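Local coordinates for helicase-like protein (PDB 2FG1), which is of uncertain function but has a macro-domain sequence and probably removes ADP-ribose hydrolytically from ADP-ribosylated thymidine in DNA, at residues His26-Ile31 with Glu51-Trp56; Gly32-Gly37 with Ala41-Trp46. One frame throughout, in Å; residues are numbered along the deposited sequence. Where two conformers were deposited one is given.

Contact 1 of 2, residues His26-Ile31 with Glu51-Trp56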
# COMPACT_ATOMS: atom_id res chain seq x y z
N HIS A 26 1.60 0.13 -0.09
CA HIS A 26 1.71 -1.32 -0.17
C HIS A 26 1.05 -1.96 1.05
O HIS A 26 0.81 -1.29 2.06
CB HIS A 26 3.18 -1.73 -0.32
CG HIS A 26 3.98 -1.51 0.92
ND1 HIS A 26 4.56 -2.56 1.60
CD2 HIS A 26 4.22 -0.39 1.64
CE1 HIS A 26 5.15 -2.08 2.69
NE2 HIS A 26 4.96 -0.78 2.73
N ILE A 27 0.74 -3.24 0.94
CA ILE A 27 -0.01 -3.96 1.97
C ILE A 27 0.93 -4.73 2.88
O ILE A 27 1.71 -5.60 2.44
CB ILE A 27 -1.04 -4.93 1.35
CG1 ILE A 27 -2.11 -4.15 0.57
CG2 ILE A 27 -1.70 -5.76 2.45
CD1 ILE A 27 -3.05 -5.03 -0.26
N CYS A 28 0.83 -4.39 4.17
CA CYS A 28 1.55 -5.06 5.23
C CYS A 28 0.64 -6.00 5.99
O CYS A 28 -0.59 -5.87 5.98
CB CYS A 28 2.10 -4.00 6.20
SG CYS A 28 3.30 -2.90 5.50
N ASN A 29 1.25 -6.96 6.67
CA ASN A 29 0.49 -7.85 7.54
C ASN A 29 0.38 -7.32 8.97
O ASN A 29 1.06 -6.35 9.36
CB ASN A 29 1.09 -9.25 7.53
CG ASN A 29 2.49 -9.27 8.06
OD1 ASN A 29 2.70 -9.17 9.27
ND2 ASN A 29 3.47 -9.32 7.16
N ASP A 30 -0.49 -7.97 9.74
CA ASP A 30 -0.77 -7.55 11.11
C ASP A 30 0.02 -8.32 12.18
O ASP A 30 -0.36 -8.29 13.35
CB ASP A 30 -2.28 -7.62 11.39
CG ASP A 30 -2.85 -9.02 11.26
OD1 ASP A 30 -2.09 -9.97 10.98
OD2 ASP A 30 -4.08 -9.17 11.46
N ILE A 31 1.10 -8.99 11.78
CA ILE A 31 1.93 -9.70 12.75
C ILE A 31 3.37 -9.20 12.81
O ILE A 31 4.21 -9.79 13.49
CB ILE A 31 1.89 -11.26 12.59
CG1 ILE A 31 2.62 -11.74 11.34
CG2 ILE A 31 0.46 -11.77 12.64
CD1 ILE A 31 3.07 -13.21 11.42
N GLU A 51 11.85 0.12 9.23
CA GLU A 51 12.13 0.44 10.63
C GLU A 51 10.91 1.05 11.33
O GLU A 51 10.59 0.69 12.46
CB GLU A 51 13.37 1.32 10.77
CG GLU A 51 13.64 1.76 12.23
CD GLU A 51 13.95 0.61 13.18
OE1 GLU A 51 14.10 -0.56 12.73
OE2 GLU A 51 14.05 0.88 14.40
N ALA A 52 10.22 1.94 10.62
CA ALA A 52 9.01 2.53 11.16
C ALA A 52 7.96 1.47 11.43
O ALA A 52 7.28 1.49 12.46
CB ALA A 52 8.49 3.61 10.22
N TYR A 53 7.81 0.53 10.49
CA TYR A 53 6.83 -0.54 10.64
C TYR A 53 7.16 -1.46 11.82
O TYR A 53 6.29 -1.83 12.60
CB TYR A 53 6.76 -1.35 9.34
CG TYR A 53 5.93 -2.61 9.43
CD1 TYR A 53 4.54 -2.57 9.31
CD2 TYR A 53 6.54 -3.84 9.62
CE1 TYR A 53 3.78 -3.73 9.39
CE2 TYR A 53 5.79 -5.01 9.69
CZ TYR A 53 4.42 -4.94 9.58
OH TYR A 53 3.72 -6.13 9.65
N ARG A 54 8.43 -1.84 11.94
CA ARG A 54 8.84 -2.72 13.03
C ARG A 54 8.67 -2.04 14.40
O ARG A 54 8.23 -2.67 15.36
CB ARG A 54 10.27 -3.18 12.82
CG ARG A 54 10.41 -4.12 11.61
CD ARG A 54 11.71 -4.89 11.69
NE ARG A 54 12.07 -5.62 10.47
CZ ARG A 54 11.61 -6.82 10.10
NH1 ARG A 54 10.66 -7.44 10.80
NH2 ARG A 54 12.10 -7.38 9.00
N GLN A 55 8.93 -0.73 14.46
CA GLN A 55 8.68 0.01 15.71
C GLN A 55 7.19 0.10 15.99
O GLN A 55 6.74 -0.00 17.13
CB GLN A 55 9.30 1.41 15.68
CG GLN A 55 10.81 1.40 15.76
CD GLN A 55 11.41 2.75 16.09
OE1 GLN A 55 10.77 3.58 16.75
NE2 GLN A 55 12.65 2.98 15.66
N TRP A 56 6.40 0.29 14.93
CA TRP A 56 4.95 0.31 15.07
C TRP A 56 4.41 -1.01 15.65
O TRP A 56 3.61 -1.01 16.59
CB TRP A 56 4.34 0.61 13.70
CG TRP A 56 2.86 0.84 13.64
CD1 TRP A 56 2.00 1.15 14.67
CD2 TRP A 56 2.07 0.80 12.46
NE1 TRP A 56 0.71 1.28 14.18
CE2 TRP A 56 0.74 1.08 12.82
CE3 TRP A 56 2.37 0.54 11.11
CZ2 TRP A 56 -0.31 1.12 11.89
CZ3 TRP A 56 1.33 0.59 10.19
CH2 TRP A 56 0.02 0.88 10.58

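Contact 2 of 2, residues Gly32-Gly37 with Ala41-Trp46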
# COMPACT_ATOMS: atom_id res chain seq x y z
N GLY A 32 3.67 -8.11 12.11
CA GLY A 32 5.01 -7.54 12.14
C GLY A 32 6.00 -8.19 11.20
O GLY A 32 7.20 -7.93 11.29
N GLY A 33 5.53 -9.03 10.27
CA GLY A 33 6.44 -9.69 9.32
C GLY A 33 6.85 -8.77 8.20
O GLY A 33 6.01 -8.08 7.62
N TRP A 34 8.14 -8.74 7.87
CA TRP A 34 8.63 -7.93 6.77
C TRP A 34 9.79 -8.67 6.14
O TRP A 34 10.94 -8.53 6.55
CB TRP A 34 9.02 -6.55 7.29
CG TRP A 34 9.47 -5.52 6.28
CD1 TRP A 34 10.63 -5.50 5.56
CD2 TRP A 34 8.78 -4.29 5.96
NE1 TRP A 34 10.71 -4.35 4.79
CE2 TRP A 34 9.58 -3.60 5.03
CE3 TRP A 34 7.57 -3.73 6.37
CZ2 TRP A 34 9.20 -2.37 4.49
CZ3 TRP A 34 7.20 -2.50 5.85
CH2 TRP A 34 8.01 -1.83 4.92
N GLY A 35 9.49 -9.52 5.16
CA GLY A 35 10.54 -10.37 4.60
C GLY A 35 10.29 -10.99 3.24
O GLY A 35 11.14 -11.72 2.75
N LYS A 36 9.14 -10.71 2.63
CA LYS A 36 8.77 -11.34 1.36
C LYS A 36 8.15 -10.32 0.42
O LYS A 36 7.30 -9.54 0.83
CB LYS A 36 7.77 -12.47 1.59
CG LYS A 36 8.22 -13.54 2.57
CD LYS A 36 7.06 -14.03 3.44
CE LYS A 36 6.42 -15.29 2.89
NZ LYS A 36 7.32 -16.48 3.04
N GLY A 37 8.56 -10.36 -0.85
CA GLY A 37 7.88 -9.57 -1.89
C GLY A 37 8.27 -8.11 -1.93
O GLY A 37 9.45 -7.78 -1.83
N ALA A 41 11.98 -4.91 -2.00
CA ALA A 41 12.30 -3.82 -2.91
C ALA A 41 12.38 -2.49 -2.15
O ALA A 41 13.28 -1.68 -2.39
CB ALA A 41 11.29 -3.75 -4.06
N LEU A 42 11.45 -2.26 -1.24
CA LEU A 42 11.48 -1.06 -0.41
C LEU A 42 12.76 -0.98 0.39
O LEU A 42 13.45 0.04 0.36
CB LEU A 42 10.29 -1.01 0.55
CG LEU A 42 8.96 -0.56 -0.02
CD1 LEU A 42 7.88 -0.80 1.01
CD2 LEU A 42 8.98 0.93 -0.40
N SER A 43 13.12 -2.06 1.09
CA SER A 43 14.27 -2.03 1.99
C SER A 43 15.62 -1.94 1.27
O SER A 43 16.58 -1.46 1.84
CB SER A 43 14.21 -3.19 2.98
OG SER A 43 13.16 -2.99 3.91
N LYS A 44 15.66 -2.39 0.02
CA LYS A 44 16.81 -2.19 -0.85
C LYS A 44 17.12 -0.70 -0.98
O LYS A 44 18.28 -0.29 -0.91
CB LYS A 44 16.51 -2.80 -2.23
CG LYS A 44 17.71 -3.00 -3.14
CD LYS A 44 17.35 -3.87 -4.34
CE LYS A 44 17.27 -5.35 -3.95
NZ LYS A 44 16.70 -6.19 -5.04
N LYS A 45 16.07 0.11 -1.13
CA LYS A 45 16.24 1.54 -1.39
C LYS A 45 16.22 2.45 -0.15
O LYS A 45 16.91 3.47 -0.12
CB LYS A 45 15.19 2.02 -2.39
CG LYS A 45 15.53 3.33 -3.05
CD LYS A 45 14.66 3.55 -4.26
CE LYS A 45 15.03 4.82 -4.98
NZ LYS A 45 14.06 5.06 -6.08
N TRP A 46 15.41 2.10 0.85
CA TRP A 46 15.23 2.92 2.05
C TRP A 46 15.04 2.04 3.27
O TRP A 46 14.23 1.11 3.24
CB TRP A 46 13.97 3.80 1.93
CG TRP A 46 13.92 4.69 0.73
CD1 TRP A 46 14.72 5.77 0.47
CD2 TRP A 46 12.99 4.59 -0.36
NE1 TRP A 46 14.34 6.35 -0.72
CE2 TRP A 46 13.29 5.64 -1.26
CE3 TRP A 46 11.94 3.72 -0.66
CZ2 TRP A 46 12.58 5.84 -2.44
CZ3 TRP A 46 11.23 3.92 -1.83
CH2 TRP A 46 11.56 4.97 -2.71

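Contact 1 of 2, residues His26-Ile31 with Glu51-Trp56
Tyr53 reaches from helix 48-59 to the end of strand 22-29 and meets two consecutive residues there, Cys28 and Asn29. The polar part of the contact is a hydrogen bond from Tyr53 OH to the backbone O of Asn29, 2.7 Å long. The carbonyl lies at the edge of the phenol, in the ring plane, whereas the hydroxyl stands above the carbonyl plane by 44° and so misses a lone pair. Its chi1 of 172° carries the Tyr53 ring away from the backbone N and out from the helix toward the strand. The side chain of Asn29 runs across the end of the phenol, its amide nearly perpendicular to the ring (87°), and OD1 comes within 3.2 Å of Tyr53 OH.

That oxygen has a firmer task: Asn29 OD1 accepts from Ile31 N at 3.0 Å, in the carbonyl plane on a lone pair, which makes an Asx turn at the strand's end. Asn29 ND2 is bonded to Gly33 O, farther along the loop.

The apolar part belongs to Cys28. Its CB lies 3.6 Å from Tyr53 CE1, and SG takes up a sulfur-aromatic position 4.5 Å from the ring centroid, tilted well off the normal. The same ring also meets Trp34.

Asn29 is thus gripped at both ends of its amide and at its backbone O. A buried phenol donates a hydrogen bond to the strand end, while the Asn29 side chain holds the turn that leads into a glycine-rich stretch, consistent with the loop that borders the ADP-ribose pocket in other macro domains.

Contact 2 of 2, residues Gly32-Gly37 with Ala41-Trp46
Trp34 sets CG opposite its backbone N (chi1 -176°) and turns its indole so that the pyrrole N-H is carried toward helix 38-45; Ser43, with OG anti to the carbonyl carbon (chi1 -71°), holds its hydroxyl out to meet it. The bond from Trp34 NE1 to Ser43 OG is 2.9 Å long and bent (146°), and the oxygen is tilted out of the indole plane. Ser43 OG is also hydrogen-bonded to Glu50 OE1, its stronger polar partner, and more weakly to Val39 O one turn back in the helix.

Beside this polar link, Leu42 brings one methyl to the six-membered ring. Leu42 CD1 approaches obliquely, 4.0 Å from Trp34 CZ2 and equally far from CH2, and the two side chains cross at about a right angle. The indole also meets the rings of His26 and Tyr53, so the tryptophan is wedged between strand 22-29 and the helices that follow. Closer to the start of the helix the approach is between backbones, with Gly37 O 3.8 Å from Ala41 N.

A leucine in place of Trp34 would probably leave Ser43 OG without its N-H donor and open a gap beside Leu42 and Tyr53.

The indole therefore works as an anchor, a largely apolar ring with one polar atom. Ser43 OG links the indole N-H to the Glu50 carboxylate of helix 48-59, whose negative charge would be expected to strengthen the chain of bonds and steady an otherwise glycine-rich loop.

From the N terminus the chain passes through strand 7-10 and enters strand 22-29, an inner strand of the mixed sheet, whose end supplies the first half of contact 1. It then runs through the loop 32-37, turns into helix 38-45, and contact 2 closes this short loop onto that helix. Only after helix 48-59 has begun does contact 1 close the wider loop, so the smaller closure lies wholly within the larger and the two do not cross. Their centres are about 10 Å apart, and they are joined directly where Trp34 packs against Tyr53. Together they tie the sheet, the glycine-rich loop and two successive helices into one unit.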